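Local atomic coordinates of DocCel5: Type I dockerin repeat domain from A. cellulolyticus family 5 endoglucanase WP_010249057 S51I, L52N mutant (Acetivibrio cellulolyticus, PDB entry 5NRM), a protein that probably docks a family 5 endoglucanase onto the cohesins of a scaffoldin, helping to assemble the multienzyme cellulosome, through a small calcium-binding domain. Residues Pro2-Gly7 / Ser13-Leu18. Numbering follows the deposited sequence.
With CA (calcium ion), chain C.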
loop_
_atom_site.group_PDB
_atom_site.type_symbol
_atom_site.label_atom_id
_atom_site.label_comp_id
_atom_site.label_asym_id
_atom_site.label_seq_id
_atom_site.Cartn_x
_atom_site.Cartn_y
_atom_site.Cartn_z
ATOM N N PRO B 2 9.845 6.703 -16.591
ATOM C CA PRO B 2 8.466 6.179 -16.850
ATOM C C PRO B 2 7.741 5.787 -15.524
ATOM O O PRO B 2 8.353 5.159 -14.661
ATOM C CB PRO B 2 8.692 4.957 -17.750
ATOM C CG PRO B 2 9.967 5.284 -18.446
ATOM C CD PRO B 2 10.834 6.015 -17.443
ATOM N N GLY B 3 6.515 6.262 -15.357
ATOM C CA GLY B 3 5.736 6.074 -14.137
ATOM C C GLY B 3 5.781 7.240 -13.186
ATOM O O GLY B 3 4.866 7.439 -12.429
ATOM N N ASP B 4 6.808 8.061 -13.302
ATOM C CA ASP B 4 6.998 9.126 -12.281
ATOM C C ASP B 4 6.307 10.390 -12.852
ATOM O O ASP B 4 6.934 11.386 -13.229
ATOM C CB ASP B 4 8.475 9.390 -12.034
ATOM C CG ASP B 4 8.694 10.403 -10.916
ATOM O OD1 ASP B 4 7.718 10.675 -10.245
ATOM O OD2 ASP B 4 9.820 10.961 -10.807
ATOM N N VAL B 5 4.977 10.367 -12.915
ATOM C CA VAL B 5 4.218 11.464 -13.502
ATOM C C VAL B 5 4.272 12.792 -12.750
ATOM O O VAL B 5 4.079 13.791 -13.394
ATOM C CB VAL B 5 2.715 11.046 -13.793
ATOM C CG1 VAL B 5 2.658 9.827 -14.685
ATOM C CG2 VAL B 5 1.925 10.845 -12.550
ATOM N N ASP B 6 4.614 12.818 -11.457
ATOM C CA ASP B 6 4.779 14.113 -10.780
ATOM C C ASP B 6 6.235 14.514 -10.723
ATOM O O ASP B 6 6.507 15.588 -10.241
ATOM C CB ASP B 6 4.179 14.192 -9.379
ATOM C CG ASP B 6 4.839 13.245 -8.364
ATOM O OD1 ASP B 6 5.870 12.672 -8.618
ATOM O OD2 ASP B 6 4.216 13.180 -7.276
ATOM N N GLY B 7 7.159 13.710 -11.233
ATOM C CA GLY B 7 8.541 14.135 -11.345
ATOM C C GLY B 7 9.335 14.148 -10.066
ATOM O O GLY B 7 10.460 14.693 -10.091
ATOM N N SER B 13 2.028 5.872 -5.050
ATOM C CA SER B 13 0.586 5.936 -5.159
ATOM C C SER B 13 0.046 7.350 -5.453
ATOM O O SER B 13 -1.092 7.502 -5.913
ATOM C CB SER B 13 -0.071 5.396 -3.864
ATOM O OG SER B 13 0.335 6.153 -2.716
ATOM N N ILE B 14 0.876 8.358 -5.231
ATOM C CA ILE B 14 0.491 9.722 -5.686
ATOM C C ILE B 14 0.595 9.847 -7.232
ATOM O O ILE B 14 -0.288 10.431 -7.845
ATOM C CB ILE B 14 1.260 10.816 -4.927
ATOM C CG1 ILE B 14 0.778 10.798 -3.429
ATOM C CG2 ILE B 14 1.101 12.136 -5.628
ATOM C CD1 ILE B 14 1.536 11.730 -2.480
ATOM N N ASP B 15 1.592 9.213 -7.856
ATOM C CA ASP B 15 1.619 9.123 -9.333
ATOM C C ASP B 15 0.386 8.348 -9.814
ATOM O O ASP B 15 -0.284 8.756 -10.761
ATOM C CB ASP B 15 2.876 8.386 -9.799
ATOM C CG ASP B 15 4.146 9.104 -9.385
ATOM O OD1 ASP B 15 4.344 10.261 -9.797
ATOM O OD2 ASP B 15 4.953 8.503 -8.624
ATOM N N PHE B 16 0.047 7.238 -9.123
ATOM C CA PHE B 16 -1.150 6.479 -9.494
ATOM C C PHE B 16 -2.423 7.301 -9.409
ATOM O O PHE B 16 -3.258 7.233 -10.289
ATOM C CB PHE B 16 -1.201 5.313 -8.514
ATOM C CG PHE B 16 -2.200 4.192 -8.776
ATOM C CD1 PHE B 16 -2.267 3.566 -9.975
ATOM C CD2 PHE B 16 -2.966 3.729 -7.750
ATOM C CE1 PHE B 16 -3.114 2.489 -10.151
ATOM C CE2 PHE B 16 -3.849 2.651 -7.929
ATOM C CZ PHE B 16 -3.920 2.045 -9.152
ATOM N N ALA B 17 -2.553 8.085 -8.358
ATOM C CA ALA B 17 -3.650 9.017 -8.225
ATOM C C ALA B 17 -3.741 10.095 -9.316
ATOM O O ALA B 17 -4.833 10.420 -9.852
ATOM C CB ALA B 17 -3.628 9.651 -6.859
ATOM N N LEU B 18 -2.606 10.649 -9.662
ATOM C CA LEU B 18 -2.571 11.624 -10.704
ATOM C C LEU B 18 -2.972 10.990 -12.030
ATOM O O LEU B 18 -3.696 11.594 -12.809
ATOM C CB LEU B 18 -1.192 12.256 -10.843
ATOM C CG LEU B 18 -0.825 13.181 -9.656
ATOM C CD1 LEU B 18 0.628 13.497 -9.647
ATOM C CD2 LEU B 18 -1.573 14.504 -9.654
HETATM CA CA CA C . 6.423 10.367 -8.345
HETATM O O HOH W 1 5.025 10.696 -6.411
#
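Over one face of the Asp15 carboxylate stands Gly3 O, 3.5 Å from Asp15 CG, and toward the other lies the calcium-bound water. The calcium ion itself sits at the edge that carries both oxygens, where Asp15 OD1 and OD2 chelate it at 2.5 and 2.4 Å. Asp4 and Asp6 each bind the same ion through OD1, and their carboxylate planes stand 84° and 71° from that of Asp15. The backbone N of Asp6 donates to Asp15 OD1, nearly along the C-O axis and almost straight (3.1 Å). OD1 therefore serves the metal and the loop backbone at once, while OD2 also accepts from Asn12 N; together these bonds should fix the rotation of the bidentate group.

Asp6 has its CG between the backbone N and the carbonyl carbon (chi1 64°), which swings OD1 to the ion and leaves OD2 to accept from the calcium-bound water at 2.8 Å. Asp4 OD2, turned from the metal, is held by Gly9 N. Asn8 OD1 and Ser10 O complete the coordination. Asp6 OD1 lies 3.1 Å from Asp15 OD1, a crowding of like charge that the calcium probably offsets. Away from the metal the contact becomes apolar: Leu18 CD1 reaches Asp6 CB at 3.6 Å, and Val5 CG2 packs on Leu18 CB. Ile14 packs against Thr34 of the partner chain, the cohesin in the complex.

The site is a worked example of the EF-hand-like calcium loop of a type I dockerin, in which a ligand on the following helix closes the site begun in the loop. Helix 13-23 supplies Asp15 from its first turn; Asp15 also touches Met55 of helix 49-59, and Val5 leans on Ala38 of helix 35-39.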